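Local coordinates for flavin-containing monooxygenase (Allium sativum, PDB 6WPU), which probably uses its bound flavin-adenine dinucleotide to insert an oxygen atom at the sulfur of S-allyl-L-cysteine, at residues N92-L101 with I414-V425; I80-S88 with H203-E211. All coordinates share one frame; numbering follows the deposited sequence. Where two conformers were deposited one is given.

Interaction 1. Residues N92-L101 with I414-V425. With FAD (flavin-adenine dinucleotide), chain B.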
loop_
_atom_site.group_PDB
_atom_site.type_symbol
_atom_site.label_atom_id
_atom_site.label_comp_id
_atom_site.label_asym_id
_atom_site.label_seq_id
_atom_site.Cartn_x
_atom_site.Cartn_y
_atom_site.Cartn_z
ATOM N N ASN A 92 4.975 -0.087 10.876
ATOM C CA ASN A 92 4.600 -1.359 11.490
ATOM C C ASN A 92 5.593 -2.460 11.161
ATOM O O ASN A 92 5.341 -3.627 11.465
ATOM C CB ASN A 92 3.181 -1.778 11.082
ATOM C CG ASN A 92 3.008 -1.911 9.586
ATOM O OD1 ASN A 92 3.967 -2.105 8.843
ATOM N ND2 ASN A 92 1.776 -1.784 9.131
ATOM N N LEU A 93 6.712 -2.109 10.530
ATOM C CA LEU A 93 7.828 -2.995 10.245
ATOM C C LEU A 93 9.100 -2.335 10.757
ATOM O O LEU A 93 9.211 -1.101 10.718
ATOM C CB LEU A 93 7.949 -3.259 8.737
ATOM C CG LEU A 93 6.785 -3.967 8.043
ATOM C CD1 LEU A 93 6.992 -3.907 6.538
ATOM C CD2 LEU A 93 6.701 -5.416 8.528
ATOM N N PRO A 94 10.049 -3.108 11.277
ATOM C CA PRO A 94 11.332 -2.519 11.677
ATOM C C PRO A 94 12.047 -1.977 10.454
ATOM O O PRO A 94 11.892 -2.488 9.342
ATOM C CB PRO A 94 12.088 -3.693 12.302
ATOM C CG PRO A 94 11.507 -4.895 11.642
ATOM C CD PRO A 94 10.072 -4.580 11.327
ATOM N N ARG A 95 12.801 -0.897 10.659
ATOM C CA ARG A 95 13.307 -0.158 9.510
ATOM C C ARG A 95 14.290 -0.992 8.686
ATOM O O ARG A 95 14.389 -0.786 7.470
ATOM C CB ARG A 95 13.936 1.163 9.968
ATOM C CG ARG A 95 15.164 1.013 10.867
ATOM C CD ARG A 95 15.520 2.340 11.544
ATOM N NE ARG A 95 15.941 3.374 10.595
ATOM C CZ ARG A 95 15.861 4.686 10.820
ATOM N NH1 ARG A 95 15.342 5.144 11.956
ATOM N NH2 ARG A 95 16.287 5.550 9.899
ATOM N N GLU A 96 15.001 -1.947 9.308
ATOM C CA GLU A 96 15.920 -2.790 8.542
ATOM C C GLU A 96 15.177 -3.591 7.482
ATOM O O GLU A 96 15.687 -3.794 6.373
ATOM C CB GLU A 96 16.700 -3.742 9.460
ATOM C CG GLU A 96 17.584 -3.077 10.520
ATOM C CD GLU A 96 16.821 -2.776 11.814
ATOM O OE1 GLU A 96 15.652 -3.211 11.942
ATOM O OE2 GLU A 96 17.394 -2.104 12.700
ATOM N N VAL A 97 13.965 -4.048 7.807
ATOM C CA VAL A 97 13.173 -4.871 6.893
ATOM C C VAL A 97 12.657 -4.046 5.719
ATOM O O VAL A 97 12.548 -4.557 4.598
ATOM C CB VAL A 97 12.026 -5.543 7.680
ATOM C CG1 VAL A 97 10.798 -5.800 6.808
ATOM C CG2 VAL A 97 12.499 -6.823 8.287
ATOM N N MET A 98 12.362 -2.763 5.944
ATOM C CA MET A 98 11.645 -1.944 4.971
ATOM C C MET A 98 12.497 -1.435 3.813
ATOM O O MET A 98 11.937 -1.090 2.767
ATOM C CB MET A 98 11.040 -0.728 5.657
ATOM C CG MET A 98 9.846 -1.015 6.510
ATOM S SD MET A 98 9.312 0.501 7.321
ATOM C CE MET A 98 8.977 1.600 5.949
ATOM N N GLY A 99 13.812 -1.334 3.978
ATOM C CA GLY A 99 14.619 -0.620 3.000
ATOM C C GLY A 99 14.763 -1.352 1.675
ATOM O O GLY A 99 14.724 -2.577 1.595
ATOM N N PHE A 100 14.928 -0.572 0.608
ATOM C CA PHE A 100 15.368 -1.130 -0.665
ATOM C C PHE A 100 16.616 -1.994 -0.488
ATOM O O PHE A 100 17.465 -1.743 0.374
ATOM C CB PHE A 100 15.637 -0.008 -1.663
ATOM C CG PHE A 100 14.391 0.742 -2.070
ATOM C CD1 PHE A 100 13.426 0.123 -2.837
ATOM C CD2 PHE A 100 14.202 2.064 -1.696
ATOM C CE1 PHE A 100 12.292 0.796 -3.216
ATOM C CE2 PHE A 100 13.074 2.751 -2.070
ATOM C CZ PHE A 100 12.103 2.119 -2.830
ATOM N N LEU A 101 16.715 -3.030 -1.324
ATOM C CA LEU A 101 17.743 -4.054 -1.151
ATOM C C LEU A 101 19.158 -3.491 -1.251
ATOM O O LEU A 101 20.087 -4.039 -0.646
ATOM C CB LEU A 101 17.539 -5.161 -2.189
ATOM C CG LEU A 101 16.203 -5.890 -2.034
ATOM C CD1 LEU A 101 15.981 -6.868 -3.162
ATOM C CD2 LEU A 101 16.132 -6.585 -0.673
ATOM N N ILE A 414 16.299 -12.762 -1.158
ATOM C CA ILE A 414 16.064 -12.034 0.083
ATOM C C ILE A 414 16.912 -12.640 1.197
ATOM O O ILE A 414 17.046 -13.869 1.310
ATOM C CB ILE A 414 14.566 -12.050 0.435
ATOM C CG1 ILE A 414 13.762 -11.263 -0.605
ATOM C CG2 ILE A 414 14.310 -11.479 1.833
ATOM C CD1 ILE A 414 14.192 -9.806 -0.760
ATOM N N GLU A 415 17.518 -11.766 2.007
ATOM C CA GLU A 415 18.386 -12.210 3.090
ATOM C C GLU A 415 17.586 -13.011 4.115
ATOM O O GLU A 415 16.392 -12.774 4.332
ATOM C CB GLU A 415 19.054 -11.010 3.773
ATOM C CG GLU A 415 19.683 -9.962 2.859
ATOM C CD GLU A 415 18.710 -8.838 2.510
ATOM O OE1 GLU A 415 17.505 -9.126 2.330
ATOM O OE2 GLU A 415 19.144 -7.665 2.434
ATOM N N GLU A 416 18.260 -13.971 4.756
ATOM C CA GLU A 416 17.587 -14.799 5.754
ATOM C C GLU A 416 17.163 -13.981 6.964
ATOM O O GLU A 416 16.068 -14.184 7.503
ATOM C CB GLU A 416 18.485 -15.958 6.193
ATOM C CG GLU A 416 18.377 -17.177 5.310
ATOM C CD GLU A 416 19.332 -17.122 4.140
ATOM O OE1 GLU A 416 20.178 -16.200 4.121
ATOM O OE2 GLU A 416 19.236 -17.999 3.249
ATOM N N TRP A 417 18.018 -13.054 7.412
ATOM C CA TRP A 417 17.644 -12.202 8.535
ATOM C C TRP A 417 16.373 -11.410 8.234
ATOM O O TRP A 417 15.596 -11.112 9.148
ATOM C CB TRP A 417 18.803 -11.263 8.904
ATOM C CG TRP A 417 19.157 -10.242 7.856
ATOM C CD1 TRP A 417 20.223 -10.283 7.008
ATOM C CD2 TRP A 417 18.442 -9.022 7.544
ATOM N NE1 TRP A 417 20.220 -9.175 6.187
ATOM C CE2 TRP A 417 19.139 -8.388 6.493
ATOM C CE3 TRP A 417 17.285 -8.407 8.056
ATOM C CZ2 TRP A 417 18.714 -7.176 5.934
ATOM C CZ3 TRP A 417 16.856 -7.208 7.495
ATOM C CH2 TRP A 417 17.574 -6.602 6.449
ATOM N N ARG A 418 16.129 -11.083 6.962
ATOM C CA ARG A 418 14.954 -10.291 6.619
ATOM C C ARG A 418 13.696 -11.143 6.663
ATOM O O ARG A 418 12.644 -10.676 7.118
ATOM C CB ARG A 418 15.127 -9.634 5.243
ATOM C CG ARG A 418 14.286 -8.356 5.057
ATOM C CD ARG A 418 14.297 -7.839 3.609
ATOM N NE ARG A 418 15.571 -7.283 3.149
ATOM C CZ ARG A 418 15.793 -5.986 2.926
ATOM N NH1 ARG A 418 14.821 -5.101 3.141
ATOM N NH2 ARG A 418 16.985 -5.571 2.477
ATOM N N ARG A 419 13.790 -12.399 6.213
ATOM C CA ARG A 419 12.671 -13.322 6.388
ATOM C C ARG A 419 12.354 -13.506 7.864
ATOM O O ARG A 419 11.188 -13.459 8.275
ATOM C CB ARG A 419 12.979 -14.668 5.734
ATOM C CG ARG A 419 12.806 -14.715 4.210
ATOM C CD ARG A 419 13.222 -16.079 3.701
ATOM N NE ARG A 419 13.108 -16.244 2.251
ATOM C CZ ARG A 419 12.041 -16.761 1.653
ATOM N NH1 ARG A 419 10.989 -17.138 2.378
ATOM N NH2 ARG A 419 12.013 -16.885 0.337
ATOM N N LEU A 420 13.394 -13.698 8.683
ATOM C CA LEU A 420 13.186 -13.966 10.100
ATOM C C LEU A 420 12.646 -12.736 10.831
ATOM O O LEU A 420 11.775 -12.860 11.700
ATOM C CB LEU A 420 14.489 -14.455 10.736
ATOM C CG LEU A 420 15.007 -15.809 10.247
ATOM C CD1 LEU A 420 16.372 -16.116 10.845
ATOM C CD2 LEU A 420 14.002 -16.921 10.555
ATOM N N MET A 421 13.161 -11.546 10.510
ATOM C CA MET A 421 12.645 -10.342 11.154
ATOM C C MET A 421 11.164 -10.163 10.854
ATOM O O MET A 421 10.381 -9.788 11.741
ATOM C CB MET A 421 13.419 -9.112 10.693
ATOM C CG MET A 421 14.606 -8.708 11.537
ATOM S SD MET A 421 15.212 -7.102 10.959
ATOM C CE MET A 421 16.858 -7.106 11.644
ATOM N N TYR A 422 10.763 -10.442 9.609
ATOM C CA TYR A 422 9.357 -10.330 9.240
ATOM C C TYR A 422 8.490 -11.286 10.049
ATOM O O TYR A 422 7.411 -10.902 10.517
ATOM C CB TYR A 422 9.171 -10.592 7.748
ATOM C CG TYR A 422 7.731 -10.455 7.334
ATOM C CD1 TYR A 422 7.167 -9.205 7.137
ATOM C CD2 TYR A 422 6.924 -11.573 7.165
ATOM C CE1 TYR A 422 5.836 -9.072 6.769
ATOM C CE2 TYR A 422 5.592 -11.450 6.802
ATOM C CZ TYR A 422 5.056 -10.200 6.606
ATOM O OH TYR A 422 3.738 -10.078 6.234
ATOM N N LYS A 423 8.934 -12.542 10.215
ATOM C CA LYS A 423 8.168 -13.484 11.026
ATOM C C LYS A 423 8.112 -13.033 12.476
ATOM O O LYS A 423 7.082 -13.186 13.147
ATOM C CB LYS A 423 8.770 -14.889 10.927
ATOM C CG LYS A 423 8.529 -15.565 9.595
ATOM C CD LYS A 423 8.873 -17.061 9.651
ATOM C CE LYS A 423 8.889 -17.685 8.253
ATOM N NZ LYS A 423 8.834 -19.178 8.299
ATOM N N GLU A 424 9.205 -12.442 12.967
ATOM C CA GLU A 424 9.275 -12.009 14.359
ATOM C C GLU A 424 8.355 -10.818 14.623
ATOM O O GLU A 424 7.645 -10.784 15.639
ATOM C CB GLU A 424 10.717 -11.663 14.711
ATOM C CG GLU A 424 10.924 -11.244 16.144
ATOM C CD GLU A 424 11.054 -12.439 17.075
ATOM O OE1 GLU A 424 11.124 -13.594 16.577
ATOM O OE2 GLU A 424 11.085 -12.211 18.305
ATOM N N VAL A 425 8.368 -9.819 13.733
ATOM C CA VAL A 425 7.533 -8.644 13.959
ATOM C C VAL A 425 6.071 -8.977 13.705
ATOM O O VAL A 425 5.185 -8.440 14.374
ATOM C CB VAL A 425 7.989 -7.445 13.102
ATOM C CG1 VAL A 425 7.674 -7.665 11.633
ATOM C CG2 VAL A 425 7.289 -6.168 13.575
HETATM P PA FAD B . 1.777 5.620 -3.124
HETATM O O1A FAD B . 2.620 5.947 -1.891
HETATM O O2A FAD B . 0.340 5.769 -3.097
HETATM O O5B FAD B . 2.134 6.485 -4.313
HETATM C C5B FAD B . 1.435 6.608 -5.546
HETATM C C4B FAD B . 1.780 7.944 -6.241
HETATM O O4B FAD B . 1.219 8.085 -7.516
HETATM C C3B FAD B . 1.361 9.146 -5.437
HETATM O O3B FAD B . 2.422 10.029 -5.273
HETATM C C2B FAD B . 0.286 9.782 -6.245
HETATM O O2B FAD B . 0.229 11.156 -6.101
HETATM C C1B FAD B . 0.698 9.381 -7.632
HETATM N N9A FAD B . -0.393 9.336 -8.579
HETATM C C8A FAD B . -1.612 8.700 -8.380
HETATM N N7A FAD B . -2.388 8.860 -9.460
HETATM C C5A FAD B . -1.713 9.633 -10.408
HETATM C C6A FAD B . -2.022 10.116 -11.678
HETATM N N6A FAD B . -3.293 9.833 -12.301
HETATM N N1A FAD B . -1.111 10.838 -12.356
HETATM C C2A FAD B . 0.100 11.140 -11.820
HETATM N N3A FAD B . 0.445 10.698 -10.588
HETATM C C4A FAD B . -0.432 9.950 -9.863
HETATM N N1 FAD B . 4.822 0.052 4.147
HETATM C C2 FAD B . 6.039 -0.114 4.898
HETATM O O2 FAD B . 7.156 -0.572 4.290
HETATM N N3 FAD B . 6.057 0.089 6.259
HETATM C C4 FAD B . 4.928 0.535 6.912
HETATM O O4 FAD B . 4.918 0.759 8.249
HETATM C C4X FAD B . 3.730 0.945 6.152
HETATM N N5 FAD B . 2.692 1.615 6.786
HETATM C C5X FAD B . 1.593 2.027 6.038
HETATM C C6 FAD B . 0.538 2.691 6.681
HETATM C C7 FAD B . -0.552 3.115 5.929
HETATM C C7M FAD B . -1.684 3.818 6.631
HETATM C C8 FAD B . -0.603 2.880 4.556
HETATM C C8M FAD B . -1.767 3.315 3.725
HETATM C C9 FAD B . 0.446 2.214 3.914
HETATM C C9A FAD B . 1.541 1.789 4.652
HETATM N N10 FAD B . 2.627 1.120 3.988
HETATM C C10 FAD B . 3.737 0.698 4.732
HETATM C "C1'" FAD B . 2.552 0.831 2.548
HETATM C "C2'" FAD B . 2.828 1.935 1.549
HETATM O "O2'" FAD B . 1.779 1.999 0.673
HETATM C "C3'" FAD B . 4.056 1.491 0.787
HETATM O "O3'" FAD B . 5.061 1.651 1.712
HETATM C "C4'" FAD B . 4.398 2.309 -0.453
HETATM O "O4'" FAD B . 4.357 3.641 -0.096
HETATM C "C5'" FAD B . 3.548 2.050 -1.702
HETATM O "O5'" FAD B . 3.835 3.162 -2.500
HETATM P P FAD B . 3.322 3.516 -3.956
HETATM O O1P FAD B . 4.408 4.305 -4.781
HETATM O O2P FAD B . 2.780 2.147 -4.532
HETATM O O3P FAD B . 1.864 4.213 -3.648
HETATM O O HOH W 1 17.992 -2.665 2.933
#
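R418, on the first turn of helix 416-431, reaches V97 and G99 at the end of the short helix 95-98 of the flavin-containing monooxygenase fold, whose far side faces the isoalloxazine of FAD. R418 NH1 donates to both carbonyls: V97 O at 2.8 Å, met from above the carbonyl plane, and G99 O at 3.0 Å, met in plane on a lone pair. A bend at chi3 (-70°) turns the guanidinium so that it forms a side-on, bidentate salt bridge with E415, NE to OE1 and NH2 to OE2. The flat group is thus fixed on two edges, while L101 CD2 lies over one face and W417 CH2 over the opposite one.

Packing is tightest in the middle, where V97 CG2 presses on M421 CB at 3.4 Å and the two side chains run alongside each other, pointing opposite ways. Beside them the edge of the W417 ring meets E96 O, and the carboxylate of E96 turns to R116. Toward V425 the contact is looser: P94 CD meets V425 CG2 at 3.9 Å, and L93 CD2 stands 4.1 Å from Y422 CD1. At the other end a water accepts from R418 NH2 and donates to F100 O. On the flavin side, N92 N donates to FAD O4 at 2.8 Å, and FAD N3 makes a weak hydrogen bond to M98 SD.

Interaction 2. Residues I80-S88 with H203-E211. With FAD (flavin-adenine dinucleotide), chain B.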
loop_
_atom_site.group_PDB
_atom_site.type_symbol
_atom_site.label_atom_id
_atom_site.label_comp_id
_atom_site.label_asym_id
_atom_site.label_seq_id
_atom_site.Cartn_x
_atom_site.Cartn_y
_atom_site.Cartn_z
ATOM N N ILE A 80 -9.742 14.983 -3.768
ATOM C CA ILE A 80 -9.081 13.771 -3.301
ATOM C C ILE A 80 -7.845 14.166 -2.509
ATOM O O ILE A 80 -7.035 14.976 -2.977
ATOM C CB ILE A 80 -8.701 12.843 -4.473
ATOM C CG1 ILE A 80 -9.945 12.432 -5.268
ATOM C CG2 ILE A 80 -7.970 11.584 -3.950
ATOM C CD1 ILE A 80 -11.062 11.803 -4.391
ATOM N N VAL A 81 -7.691 13.599 -1.314
ATOM C CA VAL A 81 -6.436 13.678 -0.572
ATOM C C VAL A 81 -5.739 12.337 -0.740
ATOM O O VAL A 81 -6.331 11.283 -0.482
ATOM C CB VAL A 81 -6.675 14.008 0.915
ATOM C CG1 VAL A 81 -5.358 14.047 1.647
ATOM C CG2 VAL A 81 -7.390 15.350 1.059
ATOM N N HIS A 82 -4.489 12.349 -1.178
ATOM C CA HIS A 82 -3.871 11.079 -1.560
ATOM C C HIS A 82 -3.417 10.280 -0.342
ATOM O O HIS A 82 -3.660 9.065 -0.254
ATOM C CB HIS A 82 -2.676 11.276 -2.494
ATOM C CG HIS A 82 -1.996 9.981 -2.828
ATOM N ND1 HIS A 82 -2.378 9.185 -3.892
ATOM C CD2 HIS A 82 -1.022 9.297 -2.178
ATOM C CE1 HIS A 82 -1.641 8.089 -3.899
ATOM N NE2 HIS A 82 -0.807 8.137 -2.877
ATOM N N SER A 83 -2.793 10.938 0.629
ATOM C CA SER A 83 -2.270 10.232 1.802
ATOM C C SER A 83 -3.347 9.876 2.831
ATOM O O SER A 83 -4.237 10.677 3.135
ATOM C CB SER A 83 -1.188 11.069 2.482
ATOM O OG SER A 83 -0.660 10.343 3.582
ATOM N N SER A 84 -3.232 8.666 3.391
ATOM C CA SER A 84 -4.030 8.185 4.513
ATOM C C SER A 84 -3.290 8.222 5.847
ATOM O O SER A 84 -3.827 7.727 6.840
ATOM C CB SER A 84 -4.486 6.740 4.255
ATOM O OG SER A 84 -5.141 6.645 3.002
ATOM N N LEU A 85 -2.066 8.746 5.903
ATOM C CA LEU A 85 -1.317 8.683 7.155
ATOM C C LEU A 85 -1.967 9.566 8.209
ATOM O O LEU A 85 -2.426 10.669 7.906
ATOM C CB LEU A 85 0.117 9.149 6.965
ATOM C CG LEU A 85 1.078 8.422 6.037
ATOM C CD1 LEU A 85 2.410 9.198 5.997
ATOM C CD2 LEU A 85 1.284 7.009 6.491
ATOM N N TYR A 86 -1.979 9.095 9.455
ATOM C CA TYR A 86 -2.340 9.959 10.575
ATOM C C TYR A 86 -1.065 10.468 11.238
ATOM O O TYR A 86 0.032 9.948 11.006
ATOM C CB TYR A 86 -3.247 9.234 11.581
ATOM C CG TYR A 86 -2.767 7.855 11.984
ATOM C CD1 TYR A 86 -3.105 6.729 11.222
ATOM C CD2 TYR A 86 -1.991 7.672 13.127
ATOM C CE1 TYR A 86 -2.653 5.470 11.572
ATOM C CE2 TYR A 86 -1.552 6.400 13.503
ATOM C CZ TYR A 86 -1.882 5.315 12.715
ATOM O OH TYR A 86 -1.454 4.066 13.063
ATOM N N LYS A 87 -1.209 11.511 12.056
ATOM C CA LYS A 87 -0.032 12.294 12.427
ATOM C C LYS A 87 0.966 11.485 13.256
ATOM O O LYS A 87 2.182 11.638 13.091
ATOM C CB LYS A 87 -0.452 13.558 13.175
ATOM C CG LYS A 87 0.728 14.450 13.580
ATOM C CD LYS A 87 0.220 15.779 14.149
ATOM C CE LYS A 87 1.323 16.632 14.747
ATOM N NZ LYS A 87 1.632 16.226 16.158
ATOM N N SER A 88 0.486 10.629 14.152
ATOM C CA SER A 88 1.400 9.896 15.028
ATOM C C SER A 88 1.921 8.599 14.417
ATOM O O SER A 88 2.670 7.883 15.089
ATOM C CB SER A 88 0.726 9.579 16.368
ATOM O OG SER A 88 -0.372 8.722 16.146
ATOM N N HIS A 203 -14.474 7.325 7.168
ATOM C CA HIS A 203 -13.476 6.329 6.803
ATOM C C HIS A 203 -12.140 6.758 7.393
ATOM O O HIS A 203 -11.854 7.949 7.506
ATOM C CB HIS A 203 -13.369 6.179 5.274
ATOM C CG HIS A 203 -12.591 4.973 4.839
ATOM N ND1 HIS A 203 -11.215 4.967 4.738
ATOM C CD2 HIS A 203 -12.998 3.725 4.497
ATOM C CE1 HIS A 203 -10.809 3.767 4.356
ATOM N NE2 HIS A 203 -11.872 2.997 4.203
ATOM N N SER A 204 -11.340 5.777 7.806
ATOM C CA SER A 204 -10.023 6.068 8.370
ATOM C C SER A 204 -9.114 6.796 7.397
ATOM O O SER A 204 -8.106 7.369 7.826
ATOM C CB SER A 204 -9.329 4.772 8.790
ATOM O OG SER A 204 -9.113 3.928 7.667
ATOM N N HIS A 205 -9.434 6.776 6.097
ATOM C CA HIS A 205 -8.678 7.579 5.140
ATOM C C HIS A 205 -8.602 9.034 5.578
ATOM O O HIS A 205 -7.632 9.727 5.268
ATOM C CB HIS A 205 -9.314 7.488 3.756
ATOM C CG HIS A 205 -8.624 8.317 2.715
ATOM N ND1 HIS A 205 -7.336 8.061 2.292
ATOM C CD2 HIS A 205 -9.057 9.377 1.989
ATOM C CE1 HIS A 205 -6.999 8.941 1.365
ATOM N NE2 HIS A 205 -8.028 9.744 1.153
ATOM N N ASN A 206 -9.594 9.505 6.327
ATOM C CA ASN A 206 -9.616 10.885 6.782
ATOM C C ASN A 206 -9.207 11.026 8.246
ATOM O O ASN A 206 -9.361 12.111 8.819
ATOM C CB ASN A 206 -11.004 11.481 6.531
ATOM C CG ASN A 206 -11.331 11.537 5.050
ATOM O OD1 ASN A 206 -10.569 12.106 4.270
ATOM N ND2 ASN A 206 -12.441 10.929 4.650
ATOM N N TYR A 207 -8.664 9.972 8.861
ATOM C CA TYR A 207 -8.255 10.079 10.256
ATOM C C TYR A 207 -6.864 10.697 10.329
ATOM O O TYR A 207 -5.942 10.254 9.635
ATOM C CB TYR A 207 -8.264 8.721 10.969
ATOM C CG TYR A 207 -7.728 8.904 12.375
ATOM C CD1 TYR A 207 -8.488 9.584 13.346
ATOM C CD2 TYR A 207 -6.447 8.496 12.713
ATOM C CE1 TYR A 207 -7.992 9.803 14.624
ATOM C CE2 TYR A 207 -5.932 8.718 14.001
ATOM C CZ TYR A 207 -6.718 9.376 14.943
ATOM O OH TYR A 207 -6.233 9.607 16.200
ATOM N N ARG A 208 -6.708 11.717 11.175
ATOM C CA ARG A 208 -5.417 12.386 11.306
ATOM C C ARG A 208 -4.932 12.465 12.746
ATOM O O ARG A 208 -3.772 12.138 13.026
ATOM C CB ARG A 208 -5.481 13.801 10.731
ATOM C CG ARG A 208 -5.704 13.827 9.209
ATOM C CD ARG A 208 -4.577 13.113 8.452
ATOM N NE ARG A 208 -4.833 13.216 7.024
ATOM C CZ ARG A 208 -5.425 12.274 6.302
ATOM N NH1 ARG A 208 -5.793 11.118 6.868
ATOM N NH2 ARG A 208 -5.630 12.487 5.006
ATOM N N ILE A 209 -5.795 12.916 13.663
ATOM C CA ILE A 209 -5.374 13.248 15.022
ATOM C C ILE A 209 -6.482 12.877 16.001
ATOM O O ILE A 209 -7.659 12.826 15.621
ATOM C CB ILE A 209 -4.995 14.739 15.156
ATOM C CG1 ILE A 209 -6.162 15.647 14.739
ATOM C CG2 ILE A 209 -3.714 15.038 14.368
ATOM C CD1 ILE A 209 -6.062 17.102 15.281
ATOM N N PRO A 210 -6.150 12.609 17.261
ATOM C CA PRO A 210 -7.167 12.129 18.207
ATOM C C PRO A 210 -7.897 13.224 18.974
ATOM O O PRO A 210 -8.960 12.946 19.538
ATOM C CB PRO A 210 -6.359 11.244 19.164
ATOM C CG PRO A 210 -4.986 11.882 19.172
ATOM C CD PRO A 210 -4.776 12.473 17.787
ATOM N N GLU A 211 -7.361 14.447 19.035
ATOM C CA GLU A 211 -7.975 15.485 19.871
ATOM C C GLU A 211 -9.474 15.714 19.614
ATOM O O GLU A 211 -10.220 15.860 20.598
ATOM C CB GLU A 211 -7.207 16.808 19.709
ATOM C CG GLU A 211 -5.860 16.869 20.425
ATOM C CD GLU A 211 -4.717 16.201 19.635
ATOM O OE1 GLU A 211 -4.983 15.563 18.593
ATOM O OE2 GLU A 211 -3.550 16.311 20.065
HETATM P PA FAD B . 1.777 5.620 -3.124
HETATM O O1A FAD B . 2.620 5.947 -1.891
HETATM O O2A FAD B . 0.340 5.769 -3.097
HETATM O O5B FAD B . 2.134 6.485 -4.313
HETATM C C5B FAD B . 1.435 6.608 -5.546
HETATM C C4B FAD B . 1.780 7.944 -6.241
HETATM O O4B FAD B . 1.219 8.085 -7.516
HETATM C C3B FAD B . 1.361 9.146 -5.437
HETATM O O3B FAD B . 2.422 10.029 -5.273
HETATM C C2B FAD B . 0.286 9.782 -6.245
HETATM O O2B FAD B . 0.229 11.156 -6.101
HETATM C C1B FAD B . 0.698 9.381 -7.632
HETATM N N9A FAD B . -0.393 9.336 -8.579
HETATM C C8A FAD B . -1.612 8.700 -8.380
HETATM N N7A FAD B . -2.388 8.860 -9.460
HETATM C C5A FAD B . -1.713 9.633 -10.408
HETATM C C6A FAD B . -2.022 10.116 -11.678
HETATM N N6A FAD B . -3.293 9.833 -12.301
HETATM N N1A FAD B . -1.111 10.838 -12.356
HETATM C C2A FAD B . 0.100 11.140 -11.820
HETATM N N3A FAD B . 0.445 10.698 -10.588
HETATM C C4A FAD B . -0.432 9.950 -9.863
HETATM N N1 FAD B . 4.822 0.052 4.147
HETATM C C2 FAD B . 6.039 -0.114 4.898
HETATM O O2 FAD B . 7.156 -0.572 4.290
HETATM N N3 FAD B . 6.057 0.089 6.259
HETATM C C4 FAD B . 4.928 0.535 6.912
HETATM O O4 FAD B . 4.918 0.759 8.249
HETATM C C4X FAD B . 3.730 0.945 6.152
HETATM N N5 FAD B . 2.692 1.615 6.786
HETATM C C5X FAD B . 1.593 2.027 6.038
HETATM C C6 FAD B . 0.538 2.691 6.681
HETATM C C7 FAD B . -0.552 3.115 5.929
HETATM C C7M FAD B . -1.684 3.818 6.631
HETATM C C8 FAD B . -0.603 2.880 4.556
HETATM C C8M FAD B . -1.767 3.315 3.725
HETATM C C9 FAD B . 0.446 2.214 3.914
HETATM C C9A FAD B . 1.541 1.789 4.652
HETATM N N10 FAD B . 2.627 1.120 3.988
HETATM C C10 FAD B . 3.737 0.698 4.732
HETATM C "C1'" FAD B . 2.552 0.831 2.548
HETATM C "C2'" FAD B . 2.828 1.935 1.549
HETATM O "O2'" FAD B . 1.779 1.999 0.673
HETATM C "C3'" FAD B . 4.056 1.491 0.787
HETATM O "O3'" FAD B . 5.061 1.651 1.712
HETATM C "C4'" FAD B . 4.398 2.309 -0.453
HETATM O "O4'" FAD B . 4.357 3.641 -0.096
HETATM C "C5'" FAD B . 3.548 2.050 -1.702
HETATM O "O5'" FAD B . 3.835 3.162 -2.500
HETATM P P FAD B . 3.322 3.516 -3.956
HETATM O O1P FAD B . 4.408 4.305 -4.781
HETATM O O2P FAD B . 2.780 2.147 -4.532
HETATM O O3P FAD B . 1.864 4.213 -3.648
HETATM O O HOH W 2 -5.675 6.484 8.505
HETATM O O HOH W 3 -2.284 11.024 15.060
#
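H205 holds its CG opposite the backbone N (chi1 178°), which carries the imidazole out to the 80-88 loop, while S84 turns OG back beside its own N (chi1 -53°) to meet it. ND1 of H205 donates to S84 OG at 2.7 Å, nearly in the ring plane; at the other side of the ring, NE2 makes a weak bond to V81 O. Together the two bonds probably fix the ring's rotation. S84 OG also bonds to Y183 O and Y296 OH.

R208 bends at chi2 and doubles back toward the 80-88 loop, its CD coming within 3.3 Å of L85 O, which lies over one guanidinium face. NH1 donates to H205 O and Y207 O, both from above the carbonyl planes, and so ties the turn after the 3-10 segment 204-205. The contact joins two irregular connections of the flavin-binding monooxygenase fold, one after strand 47-52 and one between strands 200-203 and 217-221. In the first, S83 OG accepts from L85 N in an ST turn and also bonds to T60 O; H82 NE2, in one of two conformers, lies 2.6 Å from FAD O2A, a bond to be read with caution.

Further along, Y86 CB packs against Y207 CD2 at 3.5 Å, the two rings lying oblique. K87 N donates almost straight (178°) to R208 O, 2.8 Å away, and a water bridges that oxygen to S88 N.

How the interactions relate
Along the chain the segments alternate: 80-88, 92-101, 203-211, 414-425. The first two are separated by only three residues, yet the centres of interactions 1 and 2 lie about 26 Å apart and the contacts do not otherwise touch. Interaction 1 joins the short helix 95-98 to helix 416-431, in the helical C-terminal part of the chain; interaction 2 joins the preceding loop to the connection after strand 200-203, beside the mixed sheet. Both border FAD, with the flavin ring at interaction 1 and the pyrophosphate and adjoining ribose at interaction 2. One continuous piece of chain therefore follows the cofactor, anchored at separate points to two distant parts of the fold.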